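Local coordinates for protein peptidase M3B, oligoendopeptidase F (Enterococcus faecium, PDB 2QR4) that probably hydrolyses peptide bonds of oligopeptides as a metallopeptidase of the M3 family, at residues A[253-258]-A[558-563]. Sequence-based numbering, arbitrary orientation.
Sequences VDVVNK and YIEDAM
Val255 and Ile559 each hold a methyl anti to the backbone N, CG1 in Val255 (chi1 173°) and CG2 in Ile559, and these two branches meet between the helices, Val255 CG1 to Ile559 CG2 at 3.4 Å. The CB of Ile559 lies 3.8 Å from the same Val255 CG1, which makes that methyl the centre of the contact. The two side chains meet at a slant, and the CG of Glu560 lies 4.0 Å from Val255 CG1.

One turn further along helix 557-579, the selenomethionine Met563 bends at chi2 (-60°) and then runs out straight. Its terminal CE comes to 3.7 Å from Val256 CG2 and 3.9 Å from Val256 CA, the two side chains crossing at about a right angle. Phe437 of helix 418-454 touches both Val256 and Met563, while Ser510 of helix 503-520 touches Ile559, so neighbouring helices of the M3 peptidase region pack around this apolar join.

Lys258 ends helix 246-258. Its CE passes 4.0 Å from Glu560 OE2, but NZ and that oxygen stand 5.2 Å apart, so the opposite charges are near each other without forming a salt bridge. Pointing away from helix 557-579, the carboxamide of Asn257 bonds to Lys474 through OD1 and to Glu444 through ND2.

The short helical segments run in the same general direction, inclined by 27° with their axes 10.1 Å apart at closest approach. Between segments 300 residues apart at their closest ends, the join rests on methyl, methylene and selenomethionine contacts, and any pull between Lys258 and Glu560 would be a longer-range electrostatic one at its margin.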
ATOM      1  N   VAL A 253     -14.433  14.470  22.241  1.00 41.35           N
ATOM      2  CA  VAL A 253     -13.150  14.095  22.835  1.00 42.47           C
ATOM      3  C   VAL A 253     -12.905  14.786  24.193  1.00 46.59           C
ATOM      4  O   VAL A 253     -12.425  14.156  25.138  1.00 43.26           O
ATOM      5  CB  VAL A 253     -11.986  14.330  21.836  1.00 43.66           C
ATOM      6  CG1 VAL A 253     -10.633  14.161  22.506  1.00 29.40           C
ATOM      7  CG2 VAL A 253     -12.118  13.371  20.664  1.00 32.29           C
ATOM      8  N   ASP A 254     -13.268  16.065  24.295  1.00 43.91           N
ATOM      9  CA  ASP A 254     -13.088  16.832  25.537  1.00 47.36           C
ATOM     10  C   ASP A 254     -13.984  16.385  26.676  1.00 48.62           C
ATOM     11  O   ASP A 254     -13.527  16.275  27.815  1.00 44.90           O
ATOM     12  CB  ASP A 254     -13.285  18.334  25.304  1.00 47.92           C
ATOM     13  CG  ASP A 254     -12.183  18.930  24.445  1.00 68.16           C
ATOM     14  OD1 ASP A 254     -11.174  18.231  24.210  1.00 73.78           O
ATOM     15  OD2 ASP A 254     -12.322  20.090  23.997  1.00 77.68           O
ATOM     16  N   VAL A 255     -15.264  16.161  26.392  1.00 41.97           N
ATOM     17  CA  VAL A 255     -16.184  15.726  27.445  1.00 36.41           C
ATOM     18  C   VAL A 255     -15.825  14.320  27.938  1.00 39.01           C
ATOM     19  O   VAL A 255     -15.825  14.052  29.136  1.00 44.95           O
ATOM     20  CB  VAL A 255     -17.650  15.792  26.979  1.00 49.87           C
ATOM     21  CG1 VAL A 255     -18.564  15.183  28.024  1.00 38.46           C
ATOM     22  CG2 VAL A 255     -18.055  17.253  26.678  1.00 37.19           C
ATOM     23  N   VAL A 256     -15.478  13.431  27.014  1.00 36.91           N
ATOM     24  CA  VAL A 256     -15.064  12.092  27.392  1.00 38.15           C
ATOM     25  C   VAL A 256     -13.788  12.123  28.232  1.00 40.59           C
ATOM     26  O   VAL A 256     -13.710  11.467  29.263  1.00 46.23           O
ATOM     27  CB  VAL A 256     -14.914  11.156  26.174  1.00 44.31           C
ATOM     28  CG1 VAL A 256     -14.247   9.865  26.588  1.00 32.14           C
ATOM     29  CG2 VAL A 256     -16.294  10.862  25.552  1.00 33.09           C
ATOM     30  N   ASN A 257     -12.800  12.905  27.812  1.00 45.09           N
ATOM     31  CA  ASN A 257     -11.581  13.070  28.613  1.00 41.67           C
ATOM     32  C   ASN A 257     -11.823  13.608  30.018  1.00 45.26           C
ATOM     33  O   ASN A 257     -11.192  13.168  30.978  1.00 44.28           O
ATOM     34  CB  ASN A 257     -10.547  13.923  27.886  1.00 38.22           C
ATOM     35  CG  ASN A 257      -9.649  13.093  27.001  1.00 41.56           C
ATOM     36  OD1 ASN A 257      -8.601  12.616  27.436  1.00 49.36           O
ATOM     37  ND2 ASN A 257     -10.088  12.855  25.777  1.00 42.86           N
ATOM     38  N   LYS A 258     -12.757  14.540  30.135  1.00 39.47           N
ATOM     39  CA  LYS A 258     -13.070  15.138  31.416  1.00 48.38           C
ATOM     40  C   LYS A 258     -13.807  14.133  32.322  1.00 48.94           C
ATOM     41  O   LYS A 258     -13.799  14.284  33.542  1.00 49.98           O
ATOM     42  CB  LYS A 258     -13.869  16.433  31.202  1.00 43.93           C
ATOM     43  CG  LYS A 258     -14.494  17.046  32.449  1.00 68.07           C
ATOM     44  CD  LYS A 258     -15.333  18.285  32.080  1.00 76.15           C
ATOM     45  CE  LYS A 258     -16.500  18.536  33.051  1.00 79.48           C
ATOM     46  NZ  LYS A 258     -16.063  19.223  34.300  1.00 80.23           N
ATOM     47  N   TYR A 558     -25.375  17.419  25.913  1.00 33.08           N
ATOM     48  CA  TYR A 558     -25.985  16.137  25.586  1.00 37.27           C
ATOM     49  C   TYR A 558     -25.070  14.979  25.954  1.00 44.62           C
ATOM     50  O   TYR A 558     -25.552  13.884  26.240  1.00 41.91           O
ATOM     51  CB  TYR A 558     -26.416  16.055  24.111  1.00 31.50           C
ATOM     52  CG  TYR A 558     -25.304  15.715  23.120  1.00 41.74           C
ATOM     53  CD1 TYR A 558     -24.233  16.583  22.907  1.00 36.86           C
ATOM     54  CD2 TYR A 558     -25.353  14.546  22.367  1.00 31.74           C
ATOM     55  CE1 TYR A 558     -23.246  16.286  21.990  1.00 39.65           C
ATOM     56  CE2 TYR A 558     -24.372  14.251  21.437  1.00 36.32           C
ATOM     57  CZ  TYR A 558     -23.316  15.112  21.261  1.00 40.63           C
ATOM     58  OH  TYR A 558     -22.317  14.792  20.358  1.00 43.96           O
ATOM     59  N   ILE A 559     -23.760  15.210  25.963  1.00 39.11           N
ATOM     60  CA  ILE A 559     -22.862  14.139  26.375  1.00 40.74           C
ATOM     61  C   ILE A 559     -22.789  14.136  27.883  1.00 44.76           C
ATOM     62  O   ILE A 559     -22.778  13.077  28.518  1.00 44.72           O
ATOM     63  CB  ILE A 559     -21.459  14.260  25.755  1.00 44.70           C
ATOM     64  CG1 ILE A 559     -21.557  14.214  24.226  1.00 44.99           C
ATOM     65  CG2 ILE A 559     -20.591  13.123  26.224  1.00 30.99           C
ATOM     66  CD1 ILE A 559     -20.300  14.648  23.521  1.00 47.84           C
ATOM     67  N   GLU A 560     -22.774  15.330  28.460  1.00 39.94           N
ATOM     68  CA  GLU A 560     -22.806  15.444  29.914  1.00 48.04           C
ATOM     69  C   GLU A 560     -24.047  14.786  30.549  1.00 43.26           C
ATOM     70  O   GLU A 560     -23.941  14.182  31.610  1.00 40.34           O
ATOM     71  CB  GLU A 560     -22.572  16.894  30.367  1.00 48.39           C
ATOM     72  CG  GLU A 560     -21.061  17.201  30.486  1.00 56.02           C
ATOM     73  CD  GLU A 560     -20.703  18.678  30.418  1.00 68.87           C
ATOM     74  OE1 GLU A 560     -21.613  19.535  30.412  1.00 72.95           O
ATOM     75  OE2 GLU A 560     -19.486  18.982  30.378  1.00 78.21           O
ATOM     76  N   ASP A 561     -25.200  14.853  29.882  1.00 41.07           N
ATOM     77  CA  ASP A 561     -26.403  14.163  30.371  1.00 39.76           C
ATOM     78  C   ASP A 561     -26.229  12.640  30.384  1.00 41.98           C
ATOM     79  O   ASP A 561     -26.643  11.966  31.326  1.00 44.89           O
ATOM     80  CB  ASP A 561     -27.621  14.521  29.528  1.00 47.12           C
ATOM     81  CG  ASP A 561     -28.085  15.948  29.742  1.00 63.06           C
ATOM     82  OD1 ASP A 561     -27.677  16.573  30.754  1.00 52.95           O
ATOM     83  OD2 ASP A 561     -28.863  16.439  28.888  1.00 62.72           O
ATOM     84  N   ALA A 562     -25.615  12.106  29.334  1.00 32.71           N
ATOM     85  CA  ALA A 562     -25.365  10.681  29.245  1.00 42.15           C
ATOM     86  C   ALA A 562     -24.423  10.272  30.378  1.00 43.87           C
ATOM     87  O   ALA A 562     -24.696   9.322  31.116  1.00 42.90           O
ATOM     88  CB  ALA A 562     -24.761  10.335  27.885  1.00 36.95           C
HETATM   89  N   MSE A 563     -23.327  11.017  30.516  1.00 29.80           N
HETATM   90  CA  MSE A 563     -22.370  10.804  31.589  1.00 36.49           C
HETATM   91  C   MSE A 563     -23.033  10.790  32.964  1.00 45.44           C
HETATM   92  O   MSE A 563     -22.726   9.945  33.805  1.00 46.92           O
HETATM   93  CB  MSE A 563     -21.283  11.868  31.548  1.00 37.57           C
HETATM   94  CG  MSE A 563     -20.354  11.762  30.357  1.00 39.24           C
HETATM   95 SE   MSE A 563     -19.392  10.051  30.263  1.00 60.89          SE
HETATM   96  CE  MSE A 563     -18.415  10.397  28.601  1.00 43.22           C
TER